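PDB 4KWA: transcriptional regulator from Saccharomonospora viridis, which probably acts as a TetR-family DNA-binding transcriptional repressor, its C-terminal domain holding a choline ion in a ligand pocket. Local coordinates for residues L10-R15 against S32-S37; L16-G21 against L95-S100. All coordinates share one frame; numbering follows the deposited sequence. Where two conformers were deposited one is given.

Interaction 1 (L10-R15 against S32-S37). With EDO (1,2-ethanediol), chain D.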
loop_
_atom_site.group_PDB
_atom_site.type_symbol
_atom_site.label_atom_id
_atom_site.label_comp_id
_atom_site.label_asym_id
_atom_site.label_seq_id
_atom_site.Cartn_x
_atom_site.Cartn_y
_atom_site.Cartn_z
ATOM N N LEU A 10 -11.720 20.003 -9.712
ATOM C CA LEU A 10 -11.258 19.003 -8.745
ATOM C C LEU A 10 -11.973 17.714 -8.781
ATOM O O LEU A 10 -11.367 16.664 -8.676
ATOM C CB LEU A 10 -11.284 19.577 -7.326
ATOM C CG LEU A 10 -10.318 20.712 -7.092
ATOM C CD1 LEU A 10 -10.561 21.212 -5.689
ATOM C CD2 LEU A 10 -8.886 20.316 -7.292
ATOM N N GLU A 11 -13.272 17.772 -8.978
ATOM C CA GLU A 11 -14.061 16.521 -9.078
ATOM C C GLU A 11 -13.671 15.700 -10.290
ATOM O O GLU A 11 -13.470 14.476 -10.182
ATOM C CB GLU A 11 -15.533 16.842 -9.130
ATOM C CG GLU A 11 -16.372 15.603 -8.889
ATOM C CD GLU A 11 -17.801 15.945 -8.453
ATOM O OE1 GLU A 11 -18.112 17.154 -8.331
ATOM O OE2 GLU A 11 -18.595 15.010 -8.172
ATOM N N THR A 12 -13.510 16.380 -11.401
ATOM C CA THR A 12 -13.080 15.769 -12.663
ATOM C C THR A 12 -11.645 15.219 -12.520
ATOM O O THR A 12 -11.390 14.021 -12.856
ATOM C CB THR A 12 -13.263 16.754 -13.857
ATOM O OG1 THR A 12 -14.639 17.098 -14.005
ATOM C CG2 THR A 12 -12.784 16.168 -15.110
ATOM N N ALA A 13 -10.707 16.067 -12.035
ATOM C CA ALA A 13 -9.311 15.601 -11.805
ATOM C C ALA A 13 -9.201 14.388 -10.922
ATOM O O ALA A 13 -8.443 13.464 -11.253
ATOM C CB ALA A 13 -8.412 16.724 -11.303
ATOM N N TRP A 14 -9.989 14.313 -9.824
ATOM C CA TRP A 14 -9.970 13.154 -8.923
ATOM C C TRP A 14 -10.287 11.841 -9.591
ATOM O O TRP A 14 -9.529 10.856 -9.513
ATOM C CB TRP A 14 -10.974 13.348 -7.768
ATOM C CG TRP A 14 -10.957 12.214 -6.741
ATOM C CD1 TRP A 14 -11.825 11.113 -6.631
ATOM C CD2 TRP A 14 -10.028 12.099 -5.652
ATOM N NE1 TRP A 14 -11.424 10.333 -5.554
ATOM C CE2 TRP A 14 -10.354 10.934 -4.929
ATOM C CE3 TRP A 14 -8.947 12.864 -5.243
ATOM C CZ2 TRP A 14 -9.627 10.517 -3.787
ATOM C CZ3 TRP A 14 -8.218 12.465 -4.089
ATOM C CH2 TRP A 14 -8.587 11.287 -3.370
ATOM N N ARG A 15 -11.354 11.885 -10.388
ATOM C CA ARG A 15 -11.816 10.737 -11.144
ATOM C C ARG A 15 -10.820 10.273 -12.232
ATOM O O ARG A 15 -10.502 9.071 -12.320
ATOM C CB ARG A 15 -13.217 11.034 -11.686
ATOM C CG ARG A 15 -13.860 9.858 -12.425
ATOM C CD ARG A 15 -15.226 10.143 -12.939
ATOM N NE ARG A 15 -15.399 11.377 -13.688
ATOM C CZ ARG A 15 -15.884 12.460 -13.110
ATOM N NH1 ARG A 15 -16.154 12.409 -11.813
ATOM N NH2 ARG A 15 -16.016 13.565 -13.757
ATOM N N SER A 32 -10.952 19.113 -21.581
ATOM C CA SER A 32 -11.868 18.485 -22.563
ATOM C C SER A 32 -13.125 17.934 -21.918
ATOM O O SER A 32 -14.249 17.983 -22.461
ATOM C CB SER A 32 -11.189 17.283 -23.241
ATOM O OG SER A 32 -10.301 17.780 -24.206
ATOM N N GLU A 33 -12.939 17.314 -20.804
ATOM C CA GLU A 33 -14.038 16.704 -20.099
ATOM C C GLU A 33 -15.034 17.721 -19.634
ATOM O O GLU A 33 -16.251 17.457 -19.573
ATOM C CB GLU A 33 -13.452 16.000 -18.910
ATOM C CG GLU A 33 -14.439 15.385 -17.956
ATOM C CD GLU A 33 -14.395 13.919 -17.896
ATOM O OE1 GLU A 33 -15.032 13.469 -16.921
ATOM O OE2 GLU A 33 -13.756 13.263 -18.766
ATOM N N LEU A 34 -14.545 18.856 -19.196
ATOM C CA LEU A 34 -15.410 19.985 -18.716
ATOM C C LEU A 34 -15.743 21.123 -19.666
ATOM O O LEU A 34 -16.613 21.928 -19.361
ATOM C CB LEU A 34 -14.735 20.640 -17.514
ATOM C CG LEU A 34 -14.582 19.833 -16.266
ATOM C CD1 LEU A 34 -13.560 20.529 -15.423
ATOM C CD2 LEU A 34 -15.899 19.707 -15.542
ATOM N N GLY A 35 -15.059 21.250 -20.798
ATOM C CA GLY A 35 -15.339 22.329 -21.782
ATOM C C GLY A 35 -14.691 23.625 -21.354
ATOM O O GLY A 35 -15.207 24.707 -21.532
ATOM N N THR A 36 -13.534 23.544 -20.746
ATOM C CA THR A 36 -12.899 24.797 -20.315
ATOM C C THR A 36 -11.596 24.907 -21.075
ATOM O O THR A 36 -11.360 24.144 -22.025
ATOM C CB THR A 36 -12.721 24.843 -18.795
ATOM O OG1 THR A 36 -13.911 24.367 -18.178
ATOM C CG2 THR A 36 -12.464 26.279 -18.308
ATOM N N SER A 37 -10.794 25.903 -20.719
ATOM C CA SER A 37 -9.524 26.092 -21.359
ATOM C C SER A 37 -8.437 25.606 -20.435
ATOM O O SER A 37 -8.594 25.444 -19.186
ATOM C CB SER A 37 -9.329 27.571 -21.718
ATOM O OG SER A 37 -9.478 28.401 -20.558
HETATM C C1 EDO D . -14.098 9.302 -16.368
HETATM O O1 EDO D . -14.433 10.795 -16.431
HETATM C C2 EDO D . -12.672 8.935 -15.932
HETATM O O2 EDO D . -11.744 8.170 -16.793
#

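Interaction 2 (L16-G21 against L95-S100). With CHT (choline ion), chain E.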
loop_
_atom_site.group_PDB
_atom_site.type_symbol
_atom_site.label_atom_id
_atom_site.label_comp_id
_atom_site.label_asym_id
_atom_site.label_seq_id
_atom_site.Cartn_x
_atom_site.Cartn_y
_atom_site.Cartn_z
ATOM N N LEU A 16 -10.244 11.246 -12.943
ATOM C CA LEU A 16 -9.247 10.951 -13.945
ATOM C C LEU A 16 -7.956 10.381 -13.330
ATOM O O LEU A 16 -7.391 9.398 -13.835
ATOM C CB LEU A 16 -8.999 12.186 -14.801
ATOM C CG LEU A 16 -10.117 12.749 -15.684
ATOM C CD1 LEU A 16 -9.655 13.983 -16.484
ATOM C CD2 LEU A 16 -10.547 11.599 -16.604
ATOM N N ILE A 17 -7.559 10.954 -12.227
ATOM C CA ILE A 17 -6.352 10.521 -11.515
ATOM C C ILE A 17 -6.586 9.064 -11.001
ATOM O O ILE A 17 -5.736 8.217 -11.108
ATOM C CB ILE A 17 -6.054 11.495 -10.356
ATOM C CG1 ILE A 17 -5.504 12.815 -10.908
ATOM C CG2 ILE A 17 -5.025 10.874 -9.379
ATOM C CD1 ILE A 17 -5.488 13.979 -9.951
ATOM N N ALA A 18 -7.766 8.802 -10.465
ATOM C CA ALA A 18 -8.123 7.455 -9.994
ATOM C C ALA A 18 -8.108 6.415 -11.065
ATOM O O ALA A 18 -7.532 5.319 -10.943
ATOM C CB ALA A 18 -9.495 7.516 -9.364
ATOM N N ARG A 19 -8.728 6.742 -12.199
ATOM C CA ARG A 19 -8.889 5.716 -13.234
ATOM C C ARG A 19 -7.773 5.593 -14.248
ATOM O O ARG A 19 -7.611 4.534 -14.872
ATOM C CB ARG A 19 -10.234 5.991 -13.909
ATOM C CG ARG A 19 -11.287 6.010 -12.841
ATOM C CD ARG A 19 -12.685 6.043 -13.372
ATOM N NE ARG A 19 -13.586 6.134 -12.257
ATOM C CZ ARG A 19 -14.914 6.246 -12.373
ATOM N NH1 ARG A 19 -15.672 6.372 -11.301
ATOM N NH2 ARG A 19 -15.479 6.277 -13.559
ATOM N N ARG A 20 -6.974 6.638 -14.404
ATOM C CA ARG A 20 -5.897 6.649 -15.386
ATOM C C ARG A 20 -4.488 6.761 -14.838
ATOM O O ARG A 20 -3.538 6.428 -15.554
ATOM C CB ARG A 20 -6.143 7.816 -16.376
ATOM C CG ARG A 20 -7.487 7.793 -17.138
ATOM C CD ARG A 20 -7.428 8.782 -18.329
ATOM N NE ARG A 20 -8.717 9.319 -18.757
ATOM C CZ ARG A 20 -8.869 10.243 -19.720
ATOM N NH1 ARG A 20 -7.830 10.708 -20.382
ATOM N NH2 ARG A 20 -10.073 10.659 -20.053
ATOM N N GLY A 21 -4.393 7.236 -13.601
ATOM C CA GLY A 21 -3.155 7.519 -12.915
ATOM C C GLY A 21 -2.694 8.974 -13.127
ATOM O O GLY A 21 -2.703 9.554 -14.254
ATOM N N LEU A 95 -15.621 4.782 -3.620
ATOM C CA LEU A 95 -14.655 4.156 -2.656
ATOM C C LEU A 95 -13.486 3.428 -3.385
ATOM O O LEU A 95 -12.331 3.570 -3.039
ATOM C CB LEU A 95 -15.329 3.304 -1.673
ATOM C CG LEU A 95 -16.401 3.995 -0.795
ATOM C CD1 LEU A 95 -16.727 3.267 0.485
ATOM C CD2 LEU A 95 -16.180 5.407 -0.512
ATOM N N ARG A 96 -13.791 2.715 -4.447
ATOM C CA ARG A 96 -12.715 2.059 -5.259
ATOM C C ARG A 96 -11.773 3.112 -5.825
ATOM O O ARG A 96 -10.526 2.984 -5.729
ATOM C CB ARG A 96 -13.320 1.248 -6.394
ATOM C CG ARG A 96 -12.307 0.586 -7.315
ATOM C CD ARG A 96 -11.564 -0.487 -6.576
ATOM N NE ARG A 96 -10.798 -1.375 -7.478
ATOM C CZ ARG A 96 -11.010 -2.671 -7.691
ATOM N NH1 ARG A 96 -10.177 -3.330 -8.500
ATOM N NH2 ARG A 96 -11.972 -3.371 -7.073
ATOM N N ASP A 97 -12.337 4.224 -6.319
ATOM C CA ASP A 97 -11.501 5.332 -6.833
ATOM C C ASP A 97 -10.649 5.944 -5.756
ATOM O O ASP A 97 -9.477 6.317 -5.982
ATOM C CB ASP A 97 -12.390 6.396 -7.466
ATOM C CG ASP A 97 -12.966 5.975 -8.815
ATOM O OD1 ASP A 97 -12.546 4.988 -9.389
ATOM O OD2 ASP A 97 -13.915 6.625 -9.261
ATOM N N GLU A 98 -11.226 6.155 -4.568
ATOM C CA GLU A 98 -10.436 6.695 -3.489
ATOM C C GLU A 98 -9.246 5.809 -3.209
ATOM O O GLU A 98 -8.118 6.302 -3.117
ATOM C CB GLU A 98 -11.309 6.940 -2.258
ATOM C CG GLU A 98 -12.316 8.061 -2.479
ATOM C CD GLU A 98 -13.183 8.313 -1.247
ATOM O OE1 GLU A 98 -13.086 7.552 -0.286
ATOM O OE2 GLU A 98 -13.924 9.289 -1.203
ATOM N N TRP A 99 -9.467 4.472 -3.172
ATOM C CA TRP A 99 -8.358 3.595 -2.996
ATOM C C TRP A 99 -7.317 3.791 -4.058
ATOM O O TRP A 99 -6.134 3.799 -3.754
ATOM C CB TRP A 99 -8.817 2.122 -2.928
ATOM C CG TRP A 99 -9.248 1.671 -1.548
ATOM C CD1 TRP A 99 -10.430 1.861 -0.963
ATOM C CD2 TRP A 99 -8.396 1.069 -0.545
ATOM N NE1 TRP A 99 -10.424 1.375 0.342
ATOM C CE2 TRP A 99 -9.180 0.872 0.619
ATOM C CE3 TRP A 99 -7.064 0.687 -0.510
ATOM C CZ2 TRP A 99 -8.674 0.256 1.808
ATOM C CZ3 TRP A 99 -6.556 0.050 0.675
ATOM C CH2 TRP A 99 -7.372 -0.162 1.817
ATOM N N SER A 100 -7.768 3.892 -5.304
ATOM C CA SER A 100 -6.864 4.079 -6.440
ATOM C C SER A 100 -5.960 5.282 -6.229
ATOM O O SER A 100 -4.783 5.248 -6.578
ATOM C CB SER A 100 -7.630 4.239 -7.766
ATOM O OG SER A 100 -8.365 3.076 -8.138
HETATM C C4 CHT E . -6.684 6.029 4.648
HETATM C C5 CHT E . -7.893 5.572 3.830
HETATM C C6 CHT E . -6.595 3.947 2.485
HETATM C C7 CHT E . -8.956 4.150 2.229
HETATM C C8 CHT E . -7.965 3.186 4.280
HETATM O O6 CHT E . -6.758 7.462 4.714
HETATM N N1 CHT E . -7.842 4.213 3.221
#

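Interaction 1 (L10-R15 against S32-S37)
Thr12 meets Glu33 and Leu34 where helix 2-20 packs against helix 27-34, inside the TetR-type DNA-binding domain; helix 27-34 is the first helix of the predicted helix-turn-helix. The two branches of the threonine divide the work. Its methyl CG2 lies anti to the backbone N and slides alongside the glutamate stem, antiparallel to it, with CG2 3.4 Å from Glu33 CG. The other branch faces Leu34 tip to tip: Thr12 OG1 is 3.3 Å from Leu34 CD2 and 3.5 Å from Leu34 CG. This hydroxyl therefore presses on hydrocarbon, while its polar need is met within its own helix by the carbonyl O of Arg8. Thr12 is buried, whereas Glu33 lies at the exposed margin of the contact, and helix 27-34 ends at Leu34.

One turn further along helix 2-20, Arg15 runs across the glutamate at a slant. Its chain is straight to CD and then bends at chi3 (49°), turning the guanidinium toward Glu33. The guanidinium and carboxylate planes stand 24° apart, and OE1 comes in at the guanidinium edge, close to its plane. NH2 of Arg15 and OE1 of Glu33 form a salt bridge of 3.3 Å, a nearly straight (173°) but long and weak hydrogen bond. Glu33 reaches it through its own bend at chi2.

Beside the ion pair lies a 1,2-ethanediol, probably from the crystallisation liquor. Its O1 accepts a hydrogen bond from Arg15 NE at 3.0 Å and lies 2.8 Å from Glu33 OE1.

Interaction 2 (L16-G21 against L95-S100)
Arg19 and Asp97 form a salt bridge between the end of helix 2-20, in the DNA-binding domain, and helix 94-109 of the BetI-type C-terminal domain. The arginine is extended from CG to NE and approaches side-on, presenting NE and NH1 to a single oxygen. Asp97 OD2 takes NH1 at 2.7 Å through its syn lone pair and NE at 3.1 Å, the latter from 29° out of the carboxylate plane. Both bonds lie near the guanidinium plane, although the two charged groups are turned 49° against each other. A weak third bond joins Arg19 NE to Asp97 OD1.

Beside this polar grip the contact is close van der Waals packing of small side chains against backbone. Ala18 CB points at the neighbouring helix and sits 3.6 Å from both CB and the carbonyl O of Asp97. From helix 94-109, Ser100 CB comes within 3.4 Å of Ala18 O. The small alanine and serine let the segment axes approach to 8.3 Å while crossing at 79°. Gln104 adds a polar link at the backbone, its NE2 bonding the carbonyl oxygens of Ile17 and Ser100.

Ligand contact belongs to Trp99, on the same helix but directed elsewhere: choline methyl C7 lies over one face of its indole, 3.7 Å from Trp99 CE2, and Trp99 NE1 bonds Gln88 O.

OD2 accepts two hydrogen bonds from Arg19, whose positive charge would probably favour the ionised carboxylate although Asp97 is buried, tying the two domains together by charge at this crossing.

How the interactions relate
Helix 2-20 serves both contacts: residues 10-15 hold the first helix of the predicted helix-turn-helix, and residues 16-21 hold helix 94-109 of the C-terminal domain. Their centres are about 14 Å apart, and they also touch directly. Trp14 CZ2 of interaction 1 packs 3.9 Å from Glu98 CG of interaction 2, while Glu33 OE2 lies 4.2 Å from Leu16 CD2. Helix 94-109 carries Trp99, which lines the choline pocket with Gln88 and Asp160. The ligand, helix 94-109, helix 2-20 and helix 27-34 are thus joined in sequence by contacts, a route by which choline binding could conceivably influence the DNA-binding domain.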